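Local atomic coordinates of cDNA FLJ56608, highly similar to Homo sapiens chloride channel, calcium activated, family member 1 (CLCA1), mRNA (Homo sapiens, PDB entry 6PYO), a protein that is thought to regulate calcium-activated chloride conductance and mucus secretion by goblet cells, and is represented here by its von Willebrand factor type A domain. Residues G106-L111 with I133-A138; V40-W45 with Q63-S68; S16-T21 with L112-D117; R27-G32 with K75-A80; G90-F95 with F124-Q129. All blocks are in the same frame, centred on the assembly; numbering follows the deposited sequence.

Contact 1. Residues G106-L111 with I133-A138; sequences GSEIVL and IIHTVA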
# COMPACT_ATOMS: atom_id res chain seq x y z
N GLY A 106 -14.38 3.18 -1.73
CA GLY A 106 -13.94 4.43 -1.16
C GLY A 106 -12.81 4.35 -0.17
O GLY A 106 -12.37 5.40 0.32
N SER A 107 -12.32 3.16 0.16
CA SER A 107 -11.06 3.02 0.88
C SER A 107 -9.88 3.25 -0.07
O SER A 107 -10.02 3.21 -1.30
CB SER A 107 -10.96 1.64 1.54
OG SER A 107 -10.72 0.62 0.58
N GLU A 108 -8.73 3.55 0.51
CA GLU A 108 -7.51 3.82 -0.23
C GLU A 108 -6.41 2.80 0.06
O GLU A 108 -6.24 2.35 1.20
CB GLU A 108 -7.02 5.21 0.11
CG GLU A 108 -8.01 6.36 -0.31
CD GLU A 108 -7.61 7.69 0.28
OE1 GLU A 108 -6.68 8.34 -0.27
OE2 GLU A 108 -8.19 8.09 1.33
N ILE A 109 -5.67 2.43 -0.99
CA ILE A 109 -4.41 1.70 -0.90
C ILE A 109 -3.29 2.65 -1.33
O ILE A 109 -3.43 3.38 -2.32
CB ILE A 109 -4.44 0.44 -1.77
CG1 ILE A 109 -5.15 -0.71 -1.06
CG2 ILE A 109 -3.03 0.05 -2.14
CD1 ILE A 109 -6.54 -0.42 -0.66
N VAL A 110 -2.22 2.73 -0.55
CA VAL A 110 -1.00 3.41 -0.95
C VAL A 110 -0.02 2.28 -1.30
O VAL A 110 0.51 1.59 -0.41
CB VAL A 110 -0.45 4.34 0.14
CG1 VAL A 110 0.85 4.99 -0.32
CG2 VAL A 110 -1.51 5.45 0.48
N LEU A 111 0.22 2.08 -2.59
CA LEU A 111 1.07 1.01 -3.12
C LEU A 111 2.45 1.57 -3.41
O LEU A 111 2.63 2.35 -4.35
CB LEU A 111 0.45 0.42 -4.38
CG LEU A 111 1.20 -0.74 -5.06
CD1 LEU A 111 1.55 -1.81 -4.02
CD2 LEU A 111 0.33 -1.29 -6.17
N ILE A 133 -9.49 2.86 -3.98
CA ILE A 133 -8.70 3.85 -4.71
C ILE A 133 -7.26 3.44 -4.53
O ILE A 133 -6.78 3.42 -3.39
CB ILE A 133 -8.93 5.25 -4.13
CG1 ILE A 133 -10.39 5.68 -4.23
CG2 ILE A 133 -8.06 6.33 -4.77
CD1 ILE A 133 -10.83 6.59 -3.01
N ILE A 134 -6.56 3.11 -5.60
CA ILE A 134 -5.17 2.69 -5.49
C ILE A 134 -4.25 3.84 -5.92
O ILE A 134 -4.19 4.21 -7.10
CB ILE A 134 -4.89 1.42 -6.31
CG1 ILE A 134 -5.80 0.28 -5.86
CG2 ILE A 134 -3.47 0.98 -6.09
CD1 ILE A 134 -6.02 -0.78 -6.92
N HIS A 135 -3.54 4.43 -4.95
CA HIS A 135 -2.43 5.34 -5.20
C HIS A 135 -1.18 4.49 -5.38
O HIS A 135 -0.94 3.56 -4.60
CB HIS A 135 -2.25 6.29 -4.03
CG HIS A 135 -3.52 6.96 -3.59
ND1 HIS A 135 -4.18 7.88 -4.38
CD2 HIS A 135 -4.21 6.89 -2.43
CE1 HIS A 135 -5.25 8.33 -3.73
NE2 HIS A 135 -5.31 7.71 -2.56
N THR A 136 -0.39 4.80 -6.40
CA THR A 136 0.85 4.09 -6.68
C THR A 136 2.01 5.07 -6.63
O THR A 136 1.92 6.19 -7.14
CB THR A 136 0.79 3.37 -8.04
OG1 THR A 136 0.56 4.32 -9.10
CG2 THR A 136 -0.33 2.35 -8.06
N VAL A 137 3.08 4.67 -5.95
CA VAL A 137 4.36 5.36 -5.96
C VAL A 137 5.36 4.37 -6.57
O VAL A 137 5.65 3.31 -5.98
CB VAL A 137 4.79 5.83 -4.58
CG1 VAL A 137 5.99 6.77 -4.71
CG2 VAL A 137 3.66 6.55 -3.86
N ALA A 138 5.83 4.69 -7.76
CA ALA A 138 6.82 3.88 -8.46
C ALA A 138 8.20 4.24 -7.94
O ALA A 138 8.60 5.40 -8.00
CB ALA A 138 6.72 4.12 -9.97
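Strands 108-113 and 133-138 lie parallel in the central sheet, joined by backbone bonds whose donors lie nearly along the C=O axes. Ile133 N reaches Ser107 O, and Ile133 O receives Ile109 N at 2.8 Å. The same weave repeats two residues on around His135, ending with Val137 N to Leu111 O. Glu108 carries the most specific side-chain contact. Its CB sits beside Ile133 O and also faces His135 NE2, and with CG anti to the carbonyl carbon (chi1 -64°) the chain rises alongside Ile133, CG lying 3.9 Å from Ile133 CD1. CD lies at the edge of the His135 ring, in its plane, and OE1 offers its anti lone pair to His135 NE2 at 2.7 Å, while the carboxylate stands 76° to the ring. A long acidic chain suits this place, since its CG methylene packs on Ile133 and each carboxylate oxygen takes a nitrogen donor, OE1 from His135 and OE2 from Arg7. His135 ND1 accepts from Leu157 N, so both ring nitrogens are engaged and fix its rotation. On the opposite face, Ile109 CG2 and Ile134 CG2 touch at 4.1 Å. That apolar face packs under helices 87-99 and 145-152, while strand 8-14 flanks 108-113 on its other edge.

Contact 2. Residues V40-W45 with Q63-S68; sequences VELGSW and QINSGS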
# COMPACT_ATOMS: atom_id res chain seq x y z
N VAL A 40 -1.06 11.50 7.09
CA VAL A 40 -2.38 10.92 7.34
C VAL A 40 -3.01 11.69 8.50
O VAL A 40 -2.31 12.10 9.44
CB VAL A 40 -2.29 9.40 7.56
CG1 VAL A 40 -1.69 9.06 8.89
CG2 VAL A 40 -3.67 8.74 7.39
N GLU A 41 -4.31 11.97 8.40
CA GLU A 41 -5.01 12.87 9.30
C GLU A 41 -5.58 12.13 10.51
O GLU A 41 -5.93 10.94 10.45
CB GLU A 41 -6.15 13.61 8.58
CG GLU A 41 -7.32 12.69 7.99
CD GLU A 41 -7.13 12.24 6.49
OE1 GLU A 41 -6.04 11.70 6.11
OE2 GLU A 41 -8.08 12.45 5.68
N LEU A 42 -5.71 12.87 11.61
CA LEU A 42 -6.37 12.41 12.82
C LEU A 42 -7.67 11.69 12.49
O LEU A 42 -8.49 12.19 11.71
CB LEU A 42 -6.65 13.63 13.71
CG LEU A 42 -7.36 13.55 15.05
CD1 LEU A 42 -6.38 12.91 16.05
CD2 LEU A 42 -7.79 14.93 15.53
N GLY A 43 -7.88 10.54 13.09
CA GLY A 43 -9.14 9.85 12.96
C GLY A 43 -9.21 8.87 11.82
O GLY A 43 -10.17 8.09 11.75
N SER A 44 -8.21 8.86 10.96
CA SER A 44 -8.13 7.86 9.91
C SER A 44 -7.84 6.47 10.46
O SER A 44 -7.08 6.30 11.42
CB SER A 44 -7.02 8.22 8.95
OG SER A 44 -7.26 9.47 8.39
N TRP A 45 -8.43 5.45 9.79
CA TRP A 45 -8.11 4.05 9.99
C TRP A 45 -7.00 3.68 9.02
O TRP A 45 -7.10 3.96 7.83
CB TRP A 45 -9.36 3.18 9.78
CG TRP A 45 -10.38 3.44 10.86
CD1 TRP A 45 -11.41 4.36 10.83
CD2 TRP A 45 -10.43 2.81 12.13
NE1 TRP A 45 -12.11 4.30 12.02
CE2 TRP A 45 -11.52 3.36 12.84
CE3 TRP A 45 -9.67 1.81 12.75
CZ2 TRP A 45 -11.85 2.94 14.13
CZ3 TRP A 45 -9.99 1.41 14.02
CH2 TRP A 45 -11.07 1.98 14.70
N GLN A 63 -6.62 3.19 14.27
CA GLN A 63 -7.02 4.56 14.09
C GLN A 63 -5.89 5.50 14.55
O GLN A 63 -5.20 5.22 15.53
CB GLN A 63 -8.31 4.83 14.86
CG GLN A 63 -9.11 5.99 14.29
CD GLN A 63 -10.34 6.18 15.07
OE1 GLN A 63 -10.44 5.71 16.20
NE2 GLN A 63 -11.33 6.85 14.48
N ILE A 64 -5.67 6.57 13.79
CA ILE A 64 -4.64 7.56 14.12
C ILE A 64 -5.31 8.60 15.01
O ILE A 64 -6.09 9.42 14.53
CB ILE A 64 -4.06 8.21 12.87
CG1 ILE A 64 -3.49 7.17 11.90
CG2 ILE A 64 -2.97 9.25 13.29
CD1 ILE A 64 -2.59 6.21 12.53
N ASN A 65 -5.00 8.57 16.31
CA ASN A 65 -5.50 9.56 17.25
C ASN A 65 -4.40 10.19 18.08
O ASN A 65 -4.66 11.16 18.79
CB ASN A 65 -6.52 8.94 18.19
CG ASN A 65 -7.78 8.56 17.47
OD1 ASN A 65 -8.50 9.42 16.94
ND2 ASN A 65 -8.06 7.27 17.46
N SER A 66 -3.18 9.66 18.00
CA SER A 66 -2.07 10.01 18.86
C SER A 66 -0.81 9.78 18.04
O SER A 66 -0.79 8.98 17.11
CB SER A 66 -2.05 9.13 20.14
OG SER A 66 -1.45 7.88 19.87
N GLY A 67 0.25 10.48 18.44
CA GLY A 67 1.54 10.28 17.81
C GLY A 67 2.12 8.90 18.06
O GLY A 67 2.91 8.40 17.25
N SER A 68 1.72 8.26 19.16
CA SER A 68 2.12 6.88 19.38
C SER A 68 1.57 5.97 18.30
O SER A 68 2.26 5.04 17.88
CB SER A 68 1.67 6.39 20.76
OG SER A 68 2.22 7.25 21.74
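Val40 leaves the end of helix 24-39 and places CG1, in the crowded position between backbone N and carbonyl carbon (chi1 73°), 4.0 Å from Ile64 CG1. Glu41 turns away from the second segment, its carboxylate pairing with Arg7, but its carbonyl opens the type II turn Glu41-Ser44 and accepts both Ser44 N and Ser44 OG. Serine suits that corner because one short hydroxyl reinforces the turn. Leu42 lays CD1 along the backbone of Asn65, 3.7 Å from Asn65 CA. Gly43 has a positive phi of 91°, where a CB would jam against the preceding carbonyl. Its N-H makes an almost straight 2.6 Å bond to Ile64 O, and its own O receives Gln63 NE2 at 3.2 Å from above the carbonyl plane. Ser44 O then takes Ile64 N at 2.8 Å, nearly along the C=O axis. Trp45, in a non-hydrogen-bonded antiparallel pair with Gln63, ends the walk. Gln63 CB lies 3.7 Å from the centroid of the tryptophan six-membered ring in a CH-pi contact, and the extended glutamine carries its amide over the indole, the planes only 16° apart. Asn65 ND2 donates to Gln63 OE1, so both ends of that amide are used, and Trp45 NE1 is itself bonded to Gln6. The chemistry is that of a hairpin base: backbone bonds set the register, while a flat amide can stack on an aromatic face as NE2 donates in the amide plane and OE1 is met from above it, which should hold Gln63 in a single orientation.

Contact 3. Residues S16-T21 with L112-D117; sequences SGSMAT and LTDGED. With CA (calcium ion), chain C.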
# COMPACT_ATOMS: atom_id res chain seq x y z
N SER A 16 10.24 -6.90 -1.74
CA SER A 16 10.81 -7.98 -2.54
C SER A 16 12.28 -7.71 -2.83
O SER A 16 12.80 -6.62 -2.59
CB SER A 16 10.02 -8.14 -3.84
OG SER A 16 10.12 -7.00 -4.69
N GLY A 17 12.96 -8.73 -3.40
CA GLY A 17 14.40 -8.62 -3.59
C GLY A 17 14.82 -7.48 -4.50
O GLY A 17 15.87 -6.86 -4.28
N SER A 18 14.03 -7.21 -5.55
CA SER A 18 14.36 -6.09 -6.44
C SER A 18 14.46 -4.79 -5.67
O SER A 18 15.18 -3.88 -6.10
CB SER A 18 13.33 -5.92 -7.55
OG SER A 18 11.99 -5.83 -7.08
N MET A 19 13.72 -4.66 -4.57
CA MET A 19 13.74 -3.42 -3.80
C MET A 19 15.08 -3.19 -3.14
O MET A 19 15.34 -2.07 -2.67
CB MET A 19 12.61 -3.46 -2.77
CG MET A 19 11.23 -3.41 -3.41
SD MET A 19 10.90 -1.81 -4.24
CE MET A 19 10.62 -0.81 -2.79
N ALA A 20 15.96 -4.21 -3.09
CA ALA A 20 17.30 -4.01 -2.57
C ALA A 20 18.15 -3.17 -3.52
O ALA A 20 19.18 -2.64 -3.10
CB ALA A 20 17.98 -5.36 -2.32
N THR A 21 17.73 -3.03 -4.77
CA THR A 21 18.50 -2.25 -5.74
C THR A 21 18.55 -0.78 -5.34
O THR A 21 17.54 -0.20 -4.92
CB THR A 21 17.88 -2.33 -7.13
OG1 THR A 21 17.75 -3.68 -7.54
CG2 THR A 21 18.73 -1.58 -8.15
N LEU A 112 3.43 1.19 -2.59
CA LEU A 112 4.79 1.67 -2.75
C LEU A 112 5.59 0.49 -3.33
O LEU A 112 5.75 -0.56 -2.67
CB LEU A 112 5.38 2.18 -1.43
CG LEU A 112 4.58 3.31 -0.71
CD1 LEU A 112 5.26 3.81 0.55
CD2 LEU A 112 4.34 4.49 -1.61
N THR A 113 6.03 0.62 -4.57
CA THR A 113 6.69 -0.52 -5.21
C THR A 113 7.58 -0.04 -6.33
O THR A 113 7.37 1.05 -6.89
CB THR A 113 5.66 -1.51 -5.79
OG1 THR A 113 6.29 -2.60 -6.47
CG2 THR A 113 4.78 -0.76 -6.81
N ASP A 114 8.57 -0.89 -6.71
CA ASP A 114 9.30 -0.62 -7.95
C ASP A 114 8.51 -1.04 -9.18
O ASP A 114 8.90 -0.70 -10.31
CB ASP A 114 10.71 -1.28 -7.96
CG ASP A 114 10.70 -2.80 -7.83
OD1 ASP A 114 9.75 -3.50 -8.22
OD2 ASP A 114 11.72 -3.29 -7.33
N GLY A 115 7.40 -1.76 -9.01
CA GLY A 115 6.53 -2.09 -10.12
C GLY A 115 7.02 -3.19 -11.04
O GLY A 115 6.37 -3.44 -12.06
N GLU A 116 8.09 -3.89 -10.69
CA GLU A 116 8.67 -4.93 -11.54
C GLU A 116 7.91 -6.23 -11.30
O GLU A 116 8.40 -7.16 -10.64
CB GLU A 116 10.15 -5.05 -11.24
CG GLU A 116 10.85 -3.79 -11.65
CD GLU A 116 12.29 -3.72 -11.22
OE1 GLU A 116 12.76 -4.72 -10.65
OE2 GLU A 116 12.94 -2.67 -11.47
N ASP A 117 6.71 -6.29 -11.86
CA ASP A 117 5.77 -7.40 -11.68
C ASP A 117 4.89 -7.46 -12.91
O ASP A 117 4.21 -6.48 -13.24
CB ASP A 117 4.93 -7.17 -10.43
CG ASP A 117 3.96 -8.31 -10.15
OD1 ASP A 117 3.84 -9.27 -10.97
OD2 ASP A 117 3.30 -8.23 -9.10
CA CA C . 10.38 -7.23 -7.01
O HOH W 1 10.55 -7.73 -9.35
O HOH W 2 8.86 -5.41 -7.12
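Ser18 OG is gripped twice: it binds the calcium ion at 2.1 Å and donates its proton to Asp114 OD2 at 2.6 Å, on the syn lone pair. With OG between backbone N and carbonyl carbon (chi1 53°), the hydroxyl turns to both partners. Ser16 OG, placed likewise, meets calcium at 2.3 Å and is bonded to Asp14. This is the metal ion-dependent adhesion site of von Willebrand A domains, with the Asp-x-Ser-x-Ser signature running from Asp14 to Ser18; Thr85 and two waters join the shell. Serine suits these positions, offering a neutral oxygen on a short stem. Asp114 stays in the second shell, its OD1 lying 4.0 Å from the calcium. OD1 accepts Glu116 N from above the carboxylate plane, closing an Asx turn, and OD2 has a salt bridge to Arg24. Water 1, a calcium ligand, donates to Glu116 O at 2.6 Å. Metal coordination probably makes the Ser18 hydroxyl more acidic, strengthening its bond to the carboxylate. An alanine in place of Asp114 would lose the acceptor for Ser18 OG, the Asx turn and a partner of Arg24, and would probably loosen the metal site. Met19, bent at chi2 and chi3, brings SD to 3.5 Å from Asp114 N, a buried N-H with no acceptor in the model. The methionine touches Asp14 of strand 8-14 and helix 24-39, against which Leu112 of neighbouring strand 108-113 also packs.

Contact 4. Residues R27-G32 with K75-A80; sequences RLNQAG and KRLPAA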
# COMPACT_ATOMS: atom_id res chain seq x y z
N ARG A 27 13.89 4.79 -0.05
CA ARG A 27 12.87 5.70 -0.53
C ARG A 27 11.48 5.24 -0.11
O ARG A 27 10.62 6.07 0.25
CB ARG A 27 12.97 5.85 -2.04
CG ARG A 27 14.04 6.84 -2.46
CD ARG A 27 14.22 6.89 -3.99
NE ARG A 27 15.30 5.99 -4.41
CZ ARG A 27 15.19 5.11 -5.39
NH1 ARG A 27 14.06 5.00 -6.08
NH2 ARG A 27 16.22 4.32 -5.70
N LEU A 28 11.22 3.94 -0.15
CA LEU A 28 9.95 3.44 0.36
C LEU A 28 9.78 3.83 1.82
O LEU A 28 8.73 4.33 2.21
CB LEU A 28 9.84 1.93 0.18
CG LEU A 28 8.57 1.28 0.73
CD1 LEU A 28 8.20 0.06 -0.10
CD2 LEU A 28 8.76 0.87 2.20
N ASN A 29 10.83 3.63 2.62
CA ASN A 29 10.72 3.95 4.04
C ASN A 29 10.53 5.45 4.26
O ASN A 29 9.77 5.85 5.14
CB ASN A 29 11.96 3.46 4.80
CG ASN A 29 11.93 1.99 5.05
OD1 ASN A 29 10.86 1.39 5.17
ND2 ASN A 29 13.10 1.37 5.08
N GLN A 30 11.21 6.28 3.47
CA GLN A 30 11.03 7.72 3.55
C GLN A 30 9.59 8.12 3.25
O GLN A 30 8.98 8.90 3.99
CB GLN A 30 11.95 8.42 2.55
CG GLN A 30 13.29 8.88 3.07
CD GLN A 30 14.08 9.63 2.00
OE1 GLN A 30 14.80 9.02 1.20
NE2 GLN A 30 13.93 10.96 1.96
N ALA A 31 9.05 7.59 2.15
CA ALA A 31 7.67 7.90 1.77
C ALA A 31 6.69 7.41 2.82
O ALA A 31 5.75 8.14 3.19
CB ALA A 31 7.35 7.29 0.40
N GLY A 32 6.88 6.18 3.31
CA GLY A 32 6.03 5.64 4.36
C GLY A 32 6.12 6.45 5.65
O GLY A 32 5.11 6.69 6.30
N LYS A 75 7.34 2.14 12.89
CA LYS A 75 8.34 1.14 13.30
C LYS A 75 8.18 -0.18 12.55
O LYS A 75 9.11 -0.99 12.57
CB LYS A 75 8.26 0.94 14.83
CG LYS A 75 8.91 2.10 15.61
CD LYS A 75 8.58 2.09 17.11
CE LYS A 75 9.31 3.22 17.84
NZ LYS A 75 8.75 3.53 19.20
N ARG A 76 7.07 -0.40 11.85
CA ARG A 76 6.86 -1.63 11.12
C ARG A 76 7.17 -1.52 9.64
O ARG A 76 6.85 -2.45 8.88
CB ARG A 76 5.43 -2.13 11.30
CG ARG A 76 5.08 -2.23 12.74
CD ARG A 76 3.74 -2.87 13.04
NE ARG A 76 3.57 -2.87 14.49
CZ ARG A 76 2.47 -3.21 15.15
NH1 ARG A 76 1.40 -3.61 14.49
NH2 ARG A 76 2.45 -3.16 16.47
N LEU A 77 7.73 -0.40 9.19
CA LEU A 77 8.15 -0.30 7.81
C LEU A 77 9.27 -1.31 7.55
O LEU A 77 10.07 -1.57 8.45
CB LEU A 77 8.60 1.13 7.51
CG LEU A 77 7.52 2.23 7.59
CD1 LEU A 77 8.14 3.63 7.55
CD2 LEU A 77 6.50 2.07 6.47
N PRO A 78 9.33 -1.90 6.36
CA PRO A 78 10.27 -3.03 6.13
C PRO A 78 11.72 -2.62 6.30
O PRO A 78 12.19 -1.65 5.71
CB PRO A 78 9.99 -3.48 4.69
CG PRO A 78 8.85 -2.61 4.17
CD PRO A 78 8.59 -1.50 5.15
N ALA A 79 12.45 -3.40 7.08
CA ALA A 79 13.88 -3.17 7.25
C ALA A 79 14.72 -3.77 6.11
O ALA A 79 15.83 -3.29 5.85
CB ALA A 79 14.33 -3.76 8.58
N ALA A 80 14.21 -4.77 5.41
CA ALA A 80 15.06 -5.47 4.45
C ALA A 80 14.24 -5.98 3.27
O ALA A 80 13.03 -6.22 3.36
CB ALA A 80 15.79 -6.64 5.12
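Leu28 lays CD2 against the pyrrolidine ring of Pro78, 3.8 Å from Pro78 CD, the two side chains crossing at about a right angle. The setting is the alpha/beta Rossmann-like fold of the von Willebrand A domain, in which helix 24-39 covers one face of the sheet and the loop after helix 67-74 runs alongside that helix. Asn29 supplies the polar link. Its CG is anti to the carbonyl carbon (chi1 -77°), and the amide slides past Leu77 in the opposite direction. ND2 donates to Pro78 O at 3.2 Å, nearly along the C=O axis and with the carbonyl oxygen in the amide plane. OD1 meanwhile rests 3.3 Å from Leu77 CB. Asparagine suits the place because its short stem carries a donor to a loop carbonyl, while its flat amide still fits against hydrocarbon. An alanine in place of Asn29 would lose this hydrogen bond and the contact with Leu77 CB, and would probably leave the loop less firmly held to the helix. Leu77 and Pro78 both also touch Leu13 of strand 8-14, so loop, helix and sheet meet at one apolar seam. Leu77 CD1 approaches Asn29 O at 3.7 Å. One turn on, Gly32 makes room for the other branch: a CB there would clash with Leu77 CD2, which lies 4.2 Å from Gly32 CA.

Contact 5. Residues G90-F95 with F124-Q129; sequences GLRSAF and FNEVKQ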
# COMPACT_ATOMS: atom_id res chain seq x y z
N GLY A 90 -0.34 -8.62 -2.24
CA GLY A 90 -0.38 -7.52 -1.32
C GLY A 90 -1.72 -6.80 -1.35
O GLY A 90 -2.26 -6.45 -0.30
N LEU A 91 -2.29 -6.61 -2.55
CA LEU A 91 -3.59 -5.93 -2.64
C LEU A 91 -4.72 -6.79 -2.08
O LEU A 91 -5.57 -6.30 -1.32
CB LEU A 91 -3.87 -5.54 -4.09
CG LEU A 91 -2.89 -4.58 -4.74
CD1 LEU A 91 -3.23 -4.35 -6.21
CD2 LEU A 91 -2.83 -3.24 -3.98
N ARG A 92 -4.74 -8.08 -2.40
CA ARG A 92 -5.75 -8.96 -1.81
C ARG A 92 -5.67 -8.93 -0.29
O ARG A 92 -6.70 -8.87 0.40
CB ARG A 92 -5.56 -10.41 -2.32
CG ARG A 92 -6.16 -10.70 -3.69
CD ARG A 92 -5.51 -11.93 -4.36
NE ARG A 92 -5.72 -11.88 -5.81
CZ ARG A 92 -4.94 -12.45 -6.72
NH1 ARG A 92 -3.87 -13.13 -6.35
NH2 ARG A 92 -5.23 -12.32 -8.01
N SER A 93 -4.45 -8.99 0.26
CA SER A 93 -4.31 -8.91 1.71
C SER A 93 -4.81 -7.57 2.26
O SER A 93 -5.46 -7.52 3.31
CB SER A 93 -2.86 -9.14 2.08
OG SER A 93 -2.66 -8.96 3.46
N ALA A 94 -4.53 -6.47 1.56
CA ALA A 94 -5.07 -5.17 1.99
C ALA A 94 -6.59 -5.20 2.05
O ALA A 94 -7.21 -4.72 3.02
CB ALA A 94 -4.56 -4.09 1.05
N PHE A 95 -7.22 -5.77 1.02
CA PHE A 95 -8.68 -5.84 0.99
C PHE A 95 -9.21 -6.66 2.16
O PHE A 95 -10.20 -6.28 2.79
CB PHE A 95 -9.18 -6.45 -0.33
CG PHE A 95 -8.87 -5.61 -1.55
CD1 PHE A 95 -8.53 -4.28 -1.41
CD2 PHE A 95 -8.90 -6.16 -2.82
CE1 PHE A 95 -8.22 -3.49 -2.54
CE2 PHE A 95 -8.60 -5.40 -3.93
CZ PHE A 95 -8.26 -4.05 -3.79
N PHE A 124 -6.95 -7.35 -11.55
CA PHE A 124 -7.78 -6.28 -12.09
C PHE A 124 -9.25 -6.40 -11.70
O PHE A 124 -9.83 -5.49 -11.09
CB PHE A 124 -7.61 -6.28 -13.61
CG PHE A 124 -6.41 -5.52 -14.10
CD1 PHE A 124 -5.59 -4.83 -13.21
CD2 PHE A 124 -6.10 -5.47 -15.44
CE1 PHE A 124 -4.49 -4.11 -13.67
CE2 PHE A 124 -5.01 -4.76 -15.90
CZ PHE A 124 -4.21 -4.08 -15.01
N ASN A 125 -9.86 -7.53 -12.02
CA ASN A 125 -11.25 -7.76 -11.65
C ASN A 125 -11.49 -7.46 -10.17
O ASN A 125 -12.33 -6.62 -9.82
CB ASN A 125 -11.64 -9.21 -11.98
CG ASN A 125 -13.10 -9.52 -11.66
OD1 ASN A 125 -14.01 -8.94 -12.26
ND2 ASN A 125 -13.32 -10.42 -10.70
N GLU A 126 -10.76 -8.14 -9.28
CA GLU A 126 -10.97 -7.95 -7.85
C GLU A 126 -10.81 -6.49 -7.48
O GLU A 126 -11.59 -5.95 -6.67
CB GLU A 126 -9.97 -8.80 -7.06
CG GLU A 126 -10.12 -10.29 -7.19
CD GLU A 126 -8.84 -11.03 -6.85
OE1 GLU A 126 -7.97 -11.18 -7.74
OE2 GLU A 126 -8.68 -11.45 -5.69
N VAL A 127 -9.82 -5.83 -8.08
CA VAL A 127 -9.57 -4.42 -7.80
C VAL A 127 -10.75 -3.58 -8.25
O VAL A 127 -11.28 -2.76 -7.47
CB VAL A 127 -8.26 -3.98 -8.48
CG1 VAL A 127 -8.26 -2.50 -8.68
CG2 VAL A 127 -7.08 -4.44 -7.62
N LYS A 128 -11.22 -3.80 -9.48
CA LYS A 128 -12.38 -3.07 -9.95
C LYS A 128 -13.55 -3.34 -9.02
O LYS A 128 -14.26 -2.42 -8.62
CB LYS A 128 -12.72 -3.43 -11.41
CG LYS A 128 -11.85 -2.73 -12.48
CD LYS A 128 -12.07 -3.29 -13.92
CE LYS A 128 -11.45 -4.71 -14.12
NZ LYS A 128 -11.22 -5.14 -15.55
N GLN A 129 -13.70 -4.60 -8.59
CA GLN A 129 -14.86 -4.93 -7.77
C GLN A 129 -14.76 -4.26 -6.41
O GLN A 129 -15.78 -3.99 -5.76
CB GLN A 129 -14.99 -6.44 -7.57
CG GLN A 129 -16.32 -7.00 -8.00
CD GLN A 129 -16.44 -7.15 -9.49
OE1 GLN A 129 -17.14 -6.38 -10.16
NE2 GLN A 129 -15.74 -8.14 -10.04
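Helices 87-99 and 124-130 run side by side on one face of the von Willebrand A alpha/beta sheet, their segment axes 30° apart and 10.8 Å from each other at closest approach. That spacing is too wide for backbones to touch, so long or bulky side chains bridge it. Arg92 and Glu126 cross at about a right angle, yet their charged ends lie nearly coplanar, the guanidinium and carboxylate planes 19° apart. The arginine grips side-on: NE donates to Glu126 OE2 at 3.0 Å and NH2 to Glu126 OE1 at 3.0 Å, each oxygen using its syn lone pair. Both chains are extended, which lets this salt bridge span the solvent-facing side of the helix pair. Beneath it the packing is apolar. Val127 sends CG2 between two residues one turn apart, lying 4.1 Å from Leu91 CD1. A branched valine is compact enough to fit this inner position, and leucine and phenylalanine are long enough to reach it while also touching Ile109 of the sheet. Phe95 crosses Val127 at about a right angle and presents its ring edge, with CZ 4.0 Å from Val127 CG2. One face of that ring lies over its own helix, where Leu91 O is 3.4 Å from the ring plane.

Contact 1 lies within the six-stranded sheet, contacts 4 and 5 pack against it, and contact 3 sits at the end of strand 108-113. Contact 2, opposite contact 3 across the chain's centre, lies where strands 45-51 and 55-63 meet loops. Along the chain contact 2 is nested inside contact 4, and contact 4 inside contact 3, while contacts 1, 3 and 5 cross one another. Contacts 1 and 3 share strand 108-113; contact 1 also packs against contact 5 through Ile109 and Ile134. Contact 3 meets contact 4 where Met19 reaches Leu28. With contacts 4 and 5 about 22 Å apart between centres, helices cover both sheet faces, while distant loops converge on calcium at contact 3.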